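Local coordinates for kinectin 1 (Kinesin receptor) (Legionella pneumophila, PDB 4MU6), which is a Legionella effector (LegC3) of unknown function, probably membrane-anchored, represented here by its elongated, mostly helical N-terminal coiled-coil domain, at residues H46-R57 / C248-D256; D87-K98 / I190-H200. All blocks are in the same frame, centred on the assembly; numbering follows the deposited sequence.

Interaction 1 of 2, residues H46-R57 / C248-D256; sequences HSSVTATLLKSR and CSDLIQEAD
Residues 46-57 and 248-256 face each other as two antiparallel helical segments, with axes 9.9 Å apart at closest approach and 161° between their N-to-C directions. The register runs from His46 beside Asp256, through Thr50 beside Ile252, to Arg57 beside Cys248, the pattern of an antiparallel helix pair within a coiled-coil domain. No direct hydrogen bond crosses; apolar packing and two waters join the sides. Leu53 and Ile252 lie alongside one another, pointing opposite ways, Leu53 CD1 resting 3.7 Å from Ile252 CG1, while the other methyl of Leu53, CD2, lies against Leu251. Val49 CG1 meets Ala255 CB at 3.8 Å, a spot also lined by helix 10-22, whose His17 touches Val49 and whose Ile10 and Val14 touch Ala255. Farther along, the aliphatic part of Arg57 lies over Cys248, CD to CB 3.7 Å, and Leu54 CD2 reaches Cys248 SG while also sitting over one face of the Arg57 guanidinium. At the other end, His46 has CG anti to its own N (chi1 -167°), which carries the imidazole over to Asp256, where CE1 nears Asp256 CB; the ring plane stands 83° from that carboxylate. Thr50 OG1 lies over the centre of one ring face and is itself hydrogen-bonded to His46 O, which Thr50 N approaches from the opposite side of the carbonyl plane. Both ring nitrogens are engaged by water: one water sits 2.7 Å from His46 ND1 and bonds weakly to Ala255 O, and a second lies 2.7 Å from His46 NE2 and donates a weak bond to Asp256 OD2.

Interaction 2 of 2, residues D87-K98 / I190-H200; sequences DDAEALKDKKLK and IEKRASVRSQH
Asp87 opens the contact by accepting a hydrogen bond from His200: His200 ND1 to Asp87 OD2 is 3.2 Å, on the syn side, with carboxylate and ring only 14° from coplanar. Asp87 OD2 also forms a salt bridge with Arg204, farther along helix 158-217, and a water links OD2 to Arg197 O. One turn on, Glu90 has CG anti to the backbone N (chi1 179°) and extends across to Arg197, whose NH1 lies 2.8 Å from Glu90 OE1, approaching from above the carboxylate plane. A water donates to both Glu90 OE1 and Arg193 O. Arg197 lies flat against Ala91, whose CA is over the centre of one guanidinium face, 3.6 Å above the plane, while Ala194 CA and Arg193 O lie over the opposite face; the arginine packs as a knob among Asp87, Glu90, Ala91 and Asp94. Buried Asp94 ties the network together. Arg193 grips it side-on, NH2 to Asp94 OD1 at 2.8 Å and NE to the syn lone pair of Asp94 OD2 at 2.9 Å, and Arg197 NH1 adds a third bond to OD2 at 3.1 Å. Three N-H groups on one carboxylate would probably stabilise its negative charge. Leu97 CD2 then meets Ile190 CD1 at 3.9 Å, and that methyl also touches Lys98 CB, giving the polar row an apolar end. The segments run antiparallel, axes 10.6 Å apart at closest approach and N-to-C directions 153° apart; they belong to helix 43-105, around the end of its predicted coiled coil (68-95), and helix 158-217, with Leu101 of the former continuing the cover on Ile190.

Overall arrangement
Helix 43-105 is the element common to both contacts: interaction 1 uses its beginning, interaction 2 a part about 40 residues later. Their centres lie 59 Å apart, on opposite sides of the chain's centre, and their nearest atoms about 36 Å apart, so they do not touch. The partners, helices 158-217 and 227-273, follow each other in the chain, and each runs antiparallel to the shared helix where it meets it. The residues joined by interaction 2 all fall between the two segments of interaction 1. Both carry bridging waters, but apolar packing joins 46-57/248-256, while a salt-bridge network joins 87-98/190-200. Their wide spacing fits the chain's elongated shape, with its 44 Å radius of gyration.

Interaction 1 of 2, residues H46-R57 / C248-D256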
loop_
_atom_site.group_PDB
_atom_site.type_symbol
_atom_site.label_atom_id
_atom_site.label_comp_id
_atom_site.label_asym_id
_atom_site.label_seq_id
_atom_site.Cartn_x
_atom_site.Cartn_y
_atom_site.Cartn_z
ATOM N N HIS A 46 -17.880 -32.549 -8.210
ATOM C CA HIS A 46 -16.741 -31.973 -7.514
ATOM C C HIS A 46 -16.110 -30.820 -8.299
ATOM O O HIS A 46 -15.648 -29.846 -7.700
ATOM C CB HIS A 46 -15.679 -33.014 -7.175
ATOM C CG HIS A 46 -14.659 -32.502 -6.208
ATOM N ND1 HIS A 46 -15.010 -31.949 -4.994
ATOM C CD2 HIS A 46 -13.314 -32.406 -6.293
ATOM C CE1 HIS A 46 -13.920 -31.556 -4.363
ATOM N NE2 HIS A 46 -12.876 -31.826 -5.127
ATOM N N SER A 47 -16.106 -30.932 -9.628
ATOM C CA SER A 47 -15.718 -29.824 -10.497
ATOM C C SER A 47 -16.585 -28.597 -10.270
ATOM O O SER A 47 -16.054 -27.505 -10.061
ATOM C CB SER A 47 -15.771 -30.220 -11.973
ATOM O OG SER A 47 -14.676 -31.048 -12.311
ATOM N N SER A 48 -17.909 -28.762 -10.293
ATOM C CA SER A 48 -18.780 -27.600 -10.111
ATOM C C SER A 48 -18.677 -26.958 -8.708
ATOM O O SER A 48 -18.708 -25.732 -8.598
ATOM C CB SER A 48 -20.235 -27.888 -10.534
ATOM O OG SER A 48 -21.019 -28.430 -9.488
ATOM N N VAL A 49 -18.560 -27.764 -7.650
ATOM C CA VAL A 49 -18.320 -27.233 -6.302
ATOM C C VAL A 49 -16.976 -26.486 -6.274
ATOM O O VAL A 49 -16.875 -25.385 -5.737
ATOM C CB VAL A 49 -18.284 -28.346 -5.250
ATOM C CG1 VAL A 49 -17.828 -27.795 -3.879
ATOM C CG2 VAL A 49 -19.643 -29.020 -5.145
ATOM N N THR A 50 -15.954 -27.092 -6.873
ATOM C CA THR A 50 -14.624 -26.498 -6.908
ATOM C C THR A 50 -14.606 -25.142 -7.625
ATOM O O THR A 50 -13.935 -24.226 -7.162
ATOM C CB THR A 50 -13.568 -27.470 -7.505
ATOM O OG1 THR A 50 -13.478 -28.642 -6.680
ATOM C CG2 THR A 50 -12.174 -26.816 -7.591
ATOM N N ALA A 51 -15.355 -25.005 -8.723
ATOM C CA ALA A 51 -15.417 -23.730 -9.457
ATOM C C ALA A 51 -16.103 -22.658 -8.619
ATOM O O ALA A 51 -15.632 -21.511 -8.554
ATOM C CB ALA A 51 -16.116 -23.885 -10.849
ATOM N N THR A 52 -17.203 -23.035 -7.967
ATOM C CA THR A 52 -17.874 -22.136 -7.029
ATOM C C THR A 52 -16.931 -21.665 -5.917
ATOM O O THR A 52 -16.919 -20.487 -5.558
ATOM C CB THR A 52 -19.101 -22.791 -6.388
ATOM O OG1 THR A 52 -20.124 -22.968 -7.376
ATOM C CG2 THR A 52 -19.642 -21.923 -5.237
ATOM N N LEU A 53 -16.149 -22.576 -5.353
ATOM C CA LEU A 53 -15.246 -22.177 -4.265
ATOM C C LEU A 53 -14.149 -21.228 -4.746
ATOM O O LEU A 53 -13.769 -20.283 -4.038
ATOM C CB LEU A 53 -14.652 -23.398 -3.556
ATOM C CG LEU A 53 -15.667 -24.125 -2.668
ATOM C CD1 LEU A 53 -15.170 -25.499 -2.280
ATOM C CD2 LEU A 53 -15.941 -23.285 -1.431
ATOM N N LEU A 54 -13.653 -21.465 -5.955
ATOM C CA LEU A 54 -12.592 -20.629 -6.506
ATOM C C LEU A 54 -13.098 -19.225 -6.791
ATOM O O LEU A 54 -12.382 -18.238 -6.526
ATOM C CB LEU A 54 -12.018 -21.249 -7.776
ATOM C CG LEU A 54 -11.233 -22.529 -7.523
ATOM C CD1 LEU A 54 -10.986 -23.220 -8.837
ATOM C CD2 LEU A 54 -9.917 -22.219 -6.802
ATOM N N LYS A 55 -14.316 -19.144 -7.335
ATOM C CA LYS A 55 -14.948 -17.857 -7.594
ATOM C C LYS A 55 -15.159 -17.097 -6.300
ATOM O O LYS A 55 -14.919 -15.892 -6.241
ATOM C CB LYS A 55 -16.274 -18.009 -8.313
ATOM C CG LYS A 55 -16.177 -18.295 -9.811
ATOM C CD LYS A 55 -17.554 -18.685 -10.380
ATOM C CE LYS A 55 -17.520 -18.977 -11.886
ATOM N NZ LYS A 55 -16.935 -20.301 -12.247
ATOM N N SER A 56 -15.614 -17.808 -5.274
ATOM C CA SER A 56 -15.786 -17.242 -3.936
ATOM C C SER A 56 -14.462 -16.739 -3.344
ATOM O O SER A 56 -14.403 -15.657 -2.750
ATOM C CB SER A 56 -16.398 -18.288 -3.000
ATOM O OG SER A 56 -17.748 -18.533 -3.339
ATOM N N ARG A 57 -13.415 -17.549 -3.490
ATOM C CA ARG A 57 -12.098 -17.172 -3.025
ATOM C C ARG A 57 -11.646 -15.928 -3.767
ATOM O O ARG A 57 -11.127 -14.984 -3.169
ATOM C CB ARG A 57 -11.081 -18.278 -3.285
ATOM C CG ARG A 57 -9.658 -17.877 -2.839
ATOM C CD ARG A 57 -8.635 -18.662 -3.617
ATOM N NE ARG A 57 -8.745 -18.350 -5.039
ATOM C CZ ARG A 57 -8.194 -19.062 -6.015
ATOM N NH1 ARG A 57 -7.505 -20.159 -5.736
ATOM N NH2 ARG A 57 -8.343 -18.674 -7.277
ATOM N N CYS A 248 -9.437 -21.819 0.958
ATOM C CA CYS A 248 -10.084 -22.365 -0.222
ATOM C C CYS A 248 -9.632 -23.802 -0.489
ATOM O O CYS A 248 -10.457 -24.663 -0.814
ATOM C CB CYS A 248 -9.774 -21.493 -1.438
ATOM S SG CYS A 248 -10.581 -22.045 -2.952
ATOM N N SER A 249 -8.329 -24.060 -0.364
ATOM C CA SER A 249 -7.833 -25.428 -0.499
ATOM C C SER A 249 -8.462 -26.381 0.521
ATOM O O SER A 249 -8.751 -27.539 0.199
ATOM C CB SER A 249 -6.314 -25.488 -0.390
ATOM O OG SER A 249 -5.741 -25.417 -1.681
ATOM N N ASP A 250 -8.683 -25.894 1.739
ATOM C CA ASP A 250 -9.250 -26.734 2.801
ATOM C C ASP A 250 -10.722 -27.043 2.543
ATOM O O ASP A 250 -11.188 -28.151 2.793
ATOM C CB ASP A 250 -9.114 -26.057 4.170
ATOM C CG ASP A 250 -7.686 -26.027 4.671
ATOM O OD1 ASP A 250 -6.828 -26.722 4.083
ATOM O OD2 ASP A 250 -7.430 -25.314 5.667
ATOM N N LEU A 251 -11.447 -26.036 2.068
ATOM C CA LEU A 251 -12.859 -26.184 1.728
ATOM C C LEU A 251 -13.054 -27.155 0.565
ATOM O O LEU A 251 -13.987 -27.972 0.550
ATOM C CB LEU A 251 -13.459 -24.817 1.404
ATOM C CG LEU A 251 -13.861 -24.002 2.639
ATOM C CD1 LEU A 251 -14.227 -22.565 2.271
ATOM C CD2 LEU A 251 -15.017 -24.692 3.370
ATOM N N ILE A 252 -12.157 -27.082 -0.410
ATOM C CA ILE A 252 -12.198 -28.029 -1.505
ATOM C C ILE A 252 -11.948 -29.453 -0.996
ATOM O O ILE A 252 -12.671 -30.385 -1.358
ATOM C CB ILE A 252 -11.226 -27.642 -2.624
ATOM C CG1 ILE A 252 -11.719 -26.355 -3.301
ATOM C CG2 ILE A 252 -11.123 -28.763 -3.662
ATOM C CD1 ILE A 252 -10.646 -25.598 -4.017
ATOM N N GLN A 253 -10.943 -29.615 -0.140
ATOM C CA GLN A 253 -10.651 -30.925 0.414
ATOM C C GLN A 253 -11.819 -31.458 1.239
ATOM O O GLN A 253 -12.133 -32.632 1.169
ATOM C CB GLN A 253 -9.367 -30.906 1.248
ATOM C CG GLN A 253 -9.014 -32.254 1.858
ATOM C CD GLN A 253 -8.924 -33.362 0.821
ATOM O OE1 GLN A 253 -8.580 -33.121 -0.340
ATOM N NE2 GLN A 253 -9.243 -34.585 1.233
ATOM N N GLU A 254 -12.463 -30.587 2.008
ATOM C CA GLU A 254 -13.635 -30.975 2.787
ATOM C C GLU A 254 -14.782 -31.463 1.897
ATOM O O GLU A 254 -15.347 -32.550 2.107
ATOM C CB GLU A 254 -14.119 -29.806 3.635
ATOM C CG GLU A 254 -14.686 -30.226 4.977
ATOM C CD GLU A 254 -14.805 -29.067 5.956
ATOM O OE1 GLU A 254 -14.021 -28.095 5.838
ATOM O OE2 GLU A 254 -15.684 -29.136 6.849
ATOM N N ALA A 255 -15.129 -30.641 0.918
ATOM C CA ALA A 255 -16.167 -30.956 -0.044
ATOM C C ALA A 255 -15.866 -32.265 -0.756
ATOM O O ALA A 255 -16.779 -33.026 -1.064
ATOM C CB ALA A 255 -16.316 -29.813 -1.066
ATOM N N ASP A 256 -14.587 -32.510 -1.030
ATOM C CA ASP A 256 -14.150 -33.776 -1.605
ATOM C C ASP A 256 -14.497 -34.931 -0.665
ATOM O O ASP A 256 -15.018 -35.957 -1.095
ATOM C CB ASP A 256 -12.637 -33.750 -1.844
ATOM C CG ASP A 256 -12.096 -35.078 -2.352
ATOM O OD1 ASP A 256 -11.951 -36.030 -1.544
ATOM O OD2 ASP A 256 -11.801 -35.163 -3.561
HETATM O O HOH W 1 -17.398 -32.028 -3.770
HETATM O O HOH W 2 -10.316 -32.272 -4.349
#

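Interaction 2 of 2, residues D87-K98 / I190-H200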
loop_
_atom_site.group_PDB
_atom_site.type_symbol
_atom_site.label_atom_id
_atom_site.label_comp_id
_atom_site.label_asym_id
_atom_site.label_seq_id
_atom_site.Cartn_x
_atom_site.Cartn_y
_atom_site.Cartn_z
ATOM N N ASP A 87 6.774 21.861 4.059
ATOM C CA ASP A 87 7.662 22.396 3.037
ATOM C C ASP A 87 7.301 23.839 2.693
ATOM O O ASP A 87 8.181 24.690 2.619
ATOM C CB ASP A 87 7.669 21.533 1.776
ATOM C CG ASP A 87 8.415 20.226 1.969
ATOM O OD1 ASP A 87 8.993 20.009 3.065
ATOM O OD2 ASP A 87 8.424 19.415 1.020
ATOM N N ASP A 88 6.014 24.112 2.500
ATOM C CA ASP A 88 5.570 25.458 2.156
ATOM C C ASP A 88 5.970 26.465 3.220
ATOM O O ASP A 88 6.445 27.563 2.908
ATOM C CB ASP A 88 4.056 25.503 1.969
ATOM C CG ASP A 88 3.603 24.891 0.648
ATOM O OD1 ASP A 88 4.466 24.607 -0.215
ATOM O OD2 ASP A 88 2.375 24.706 0.469
ATOM N N ALA A 89 5.778 26.091 4.481
ATOM C CA ALA A 89 6.117 26.962 5.607
ATOM C C ALA A 89 7.618 27.223 5.736
ATOM O O ALA A 89 8.043 28.326 6.115
ATOM C CB ALA A 89 5.574 26.370 6.898
ATOM N N GLU A 90 8.424 26.203 5.450
ATOM C CA GLU A 90 9.870 26.360 5.511
ATOM C C GLU A 90 10.331 27.266 4.373
ATOM O O GLU A 90 11.191 28.117 4.563
ATOM C CB GLU A 90 10.595 25.008 5.455
ATOM C CG GLU A 90 12.122 25.150 5.482
ATOM C CD GLU A 90 12.879 23.832 5.299
ATOM O OE1 GLU A 90 12.758 23.202 4.218
ATOM O OE2 GLU A 90 13.615 23.440 6.240
ATOM N N ALA A 91 9.740 27.072 3.198
ATOM C CA ALA A 91 9.998 27.895 2.021
ATOM C C ALA A 91 9.738 29.384 2.267
ATOM O O ALA A 91 10.514 30.240 1.828
ATOM C CB ALA A 91 9.148 27.400 0.834
ATOM N N LEU A 92 8.644 29.691 2.957
ATOM C CA LEU A 92 8.299 31.074 3.252
ATOM C C LEU A 92 9.317 31.684 4.205
ATOM O O LEU A 92 9.762 32.820 4.030
ATOM C CB LEU A 92 6.910 31.162 3.861
ATOM C CG LEU A 92 6.535 32.558 4.349
ATOM C CD1 LEU A 92 6.419 33.508 3.180
ATOM C CD2 LEU A 92 5.242 32.517 5.131
ATOM N N LYS A 93 9.677 30.907 5.215
ATOM C CA LYS A 93 10.672 31.315 6.187
ATOM C C LYS A 93 12.027 31.586 5.517
ATOM O O LYS A 93 12.669 32.609 5.788
ATOM C CB LYS A 93 10.798 30.232 7.259
ATOM C CG LYS A 93 11.748 30.552 8.384
ATOM C CD LYS A 93 11.786 29.403 9.404
ATOM C CE LYS A 93 10.390 29.042 9.916
ATOM N NZ LYS A 93 10.002 29.830 11.124
ATOM N N ASP A 94 12.449 30.679 4.638
ATOM C CA ASP A 94 13.714 30.834 3.928
ATOM C C ASP A 94 13.672 32.011 2.959
ATOM O O ASP A 94 14.671 32.706 2.776
ATOM C CB ASP A 94 14.113 29.538 3.207
ATOM C CG ASP A 94 14.785 28.525 4.147
ATOM O OD1 ASP A 94 15.058 28.883 5.320
ATOM O OD2 ASP A 94 15.044 27.374 3.718
ATOM N N LYS A 95 12.510 32.238 2.347
ATOM C CA LYS A 95 12.328 33.389 1.470
ATOM C C LYS A 95 12.629 34.696 2.219
ATOM O O LYS A 95 13.291 35.589 1.696
ATOM C CB LYS A 95 10.908 33.400 0.907
ATOM C CG LYS A 95 10.581 34.604 0.047
ATOM C CD LYS A 95 9.156 34.505 -0.512
ATOM C CE LYS A 95 8.885 35.586 -1.549
ATOM N NZ LYS A 95 8.767 36.936 -0.933
ATOM N N LYS A 96 12.156 34.782 3.455
ATOM C CA LYS A 96 12.351 35.966 4.278
ATOM C C LYS A 96 13.801 36.072 4.740
ATOM O O LYS A 96 14.363 37.156 4.831
ATOM C CB LYS A 96 11.420 35.921 5.490
ATOM C CG LYS A 96 9.943 35.807 5.118
ATOM C CD LYS A 96 9.053 35.667 6.341
ATOM C CE LYS A 96 7.572 35.628 5.961
ATOM N NZ LYS A 96 6.693 35.601 7.165
ATOM N N LEU A 97 14.400 34.933 5.050
ATOM C CA LEU A 97 15.780 34.914 5.464
ATOM C C LEU A 97 16.682 35.321 4.306
ATOM O O LEU A 97 17.608 36.112 4.476
ATOM C CB LEU A 97 16.148 33.524 5.955
ATOM C CG LEU A 97 17.550 33.410 6.547
ATOM C CD1 LEU A 97 17.725 34.369 7.727
ATOM C CD2 LEU A 97 17.789 31.964 6.975
ATOM N N LYS A 98 16.415 34.764 3.128
ATOM C CA LYS A 98 17.209 35.071 1.945
ATOM C C LYS A 98 17.198 36.570 1.663
ATOM O O LYS A 98 18.234 37.150 1.357
ATOM C CB LYS A 98 16.711 34.289 0.735
ATOM C CG LYS A 98 17.389 34.671 -0.565
ATOM C CD LYS A 98 17.018 33.700 -1.664
ATOM C CE LYS A 98 17.837 33.959 -2.920
ATOM N NZ LYS A 98 17.743 32.818 -3.870
ATOM N N ILE A 190 20.570 27.696 2.465
ATOM C CA ILE A 190 19.222 27.956 1.962
ATOM C C ILE A 190 19.022 27.287 0.616
ATOM O O ILE A 190 17.984 26.692 0.365
ATOM C CB ILE A 190 18.918 29.463 1.832
ATOM C CG1 ILE A 190 18.601 30.061 3.200
ATOM C CG2 ILE A 190 17.726 29.703 0.895
ATOM C CD1 ILE A 190 18.475 31.564 3.183
ATOM N N GLU A 191 20.023 27.390 -0.251
ATOM C CA GLU A 191 19.921 26.769 -1.560
ATOM C C GLU A 191 19.793 25.268 -1.406
ATOM O O GLU A 191 19.063 24.625 -2.164
ATOM C CB GLU A 191 21.108 27.134 -2.461
ATOM C CG GLU A 191 21.095 28.587 -2.914
ATOM C CD GLU A 191 22.245 28.953 -3.857
ATOM O OE1 GLU A 191 23.390 28.485 -3.646
ATOM O OE2 GLU A 191 21.996 29.728 -4.811
ATOM N N LYS A 192 20.488 24.714 -0.415
ATOM C CA LYS A 192 20.434 23.277 -0.172
ATOM C C LYS A 192 19.040 22.849 0.279
ATOM O O LYS A 192 18.526 21.827 -0.168
ATOM C CB LYS A 192 21.465 22.859 0.877
ATOM C CG LYS A 192 22.889 22.809 0.362
ATOM C CD LYS A 192 23.901 22.560 1.508
ATOM C CE LYS A 192 23.806 21.144 2.041
ATOM N NZ LYS A 192 24.040 20.132 0.965
ATOM N N ARG A 193 18.436 23.633 1.168
ATOM C CA ARG A 193 17.105 23.308 1.650
ATOM C C ARG A 193 16.065 23.513 0.553
ATOM O O ARG A 193 15.068 22.795 0.509
ATOM C CB ARG A 193 16.745 24.102 2.905
ATOM C CG ARG A 193 17.553 23.697 4.142
ATOM C CD ARG A 193 16.968 24.305 5.406
ATOM N NE ARG A 193 16.896 25.766 5.349
ATOM C CZ ARG A 193 17.847 26.581 5.790
ATOM N NH1 ARG A 193 18.963 26.090 6.313
ATOM N NH2 ARG A 193 17.687 27.894 5.703
ATOM N N ALA A 194 16.306 24.476 -0.334
ATOM C CA ALA A 194 15.420 24.689 -1.480
ATOM C C ALA A 194 15.428 23.480 -2.410
ATOM O O ALA A 194 14.383 23.029 -2.875
ATOM C CB ALA A 194 15.820 25.949 -2.248
ATOM N N SER A 195 16.617 22.952 -2.672
ATOM C CA SER A 195 16.749 21.801 -3.556
ATOM C C SER A 195 16.031 20.584 -3.016
ATOM O O SER A 195 15.454 19.801 -3.778
ATOM C CB SER A 195 18.222 21.479 -3.782
ATOM O OG SER A 195 18.815 22.494 -4.581
ATOM N N VAL A 196 16.068 20.423 -1.697
ATOM C CA VAL A 196 15.394 19.311 -1.060
ATOM C C VAL A 196 13.878 19.455 -1.235
ATOM O O VAL A 196 13.210 18.499 -1.642
ATOM C CB VAL A 196 15.777 19.188 0.422
ATOM C CG1 VAL A 196 14.795 18.315 1.166
ATOM C CG2 VAL A 196 17.221 18.661 0.557
ATOM N N ARG A 197 13.344 20.640 -0.934
ATOM C CA ARG A 197 11.912 20.891 -1.123
ATOM C C ARG A 197 11.477 20.654 -2.561
ATOM O O ARG A 197 10.366 20.200 -2.811
ATOM C CB ARG A 197 11.524 22.314 -0.692
ATOM C CG ARG A 197 11.570 22.512 0.821
ATOM C CD ARG A 197 11.002 23.865 1.235
ATOM N NE ARG A 197 11.703 24.982 0.607
ATOM C CZ ARG A 197 12.744 25.615 1.148
ATOM N NH1 ARG A 197 13.205 25.239 2.332
ATOM N NH2 ARG A 197 13.310 26.631 0.510
ATOM N N SER A 198 12.353 20.962 -3.510
ATOM C CA SER A 198 12.008 20.774 -4.916
ATOM C C SER A 198 11.895 19.278 -5.246
ATOM O O SER A 198 11.006 18.858 -6.005
ATOM C CB SER A 198 13.042 21.456 -5.814
ATOM O OG SER A 198 12.744 21.216 -7.177
ATOM N N GLN A 199 12.800 18.488 -4.671
ATOM C CA GLN A 199 12.753 17.040 -4.802
ATOM C C GLN A 199 11.502 16.464 -4.151
ATOM O O GLN A 199 10.894 15.569 -4.714
ATOM C CB GLN A 199 14.015 16.378 -4.229
ATOM C CG GLN A 199 15.226 16.465 -5.162
ATOM C CD GLN A 199 16.565 16.372 -4.425
ATOM O OE1 GLN A 199 16.719 15.594 -3.480
ATOM N NE2 GLN A 199 17.537 17.173 -4.857
ATOM N N HIS A 200 11.115 16.968 -2.977
ATOM C CA HIS A 200 9.932 16.430 -2.288
ATOM C C HIS A 200 8.695 16.687 -3.131
ATOM O O HIS A 200 7.770 15.872 -3.156
ATOM C CB HIS A 200 9.718 17.067 -0.909
ATOM C CG HIS A 200 10.678 16.603 0.145
ATOM N ND1 HIS A 200 10.770 17.212 1.379
ATOM C CD2 HIS A 200 11.582 15.594 0.155
ATOM C CE1 HIS A 200 11.690 16.598 2.102
ATOM N NE2 HIS A 200 12.201 15.617 1.381
HETATM O O HOH W 3 8.222 20.955 -1.352
HETATM O O HOH W 4 14.447 21.669 3.239
#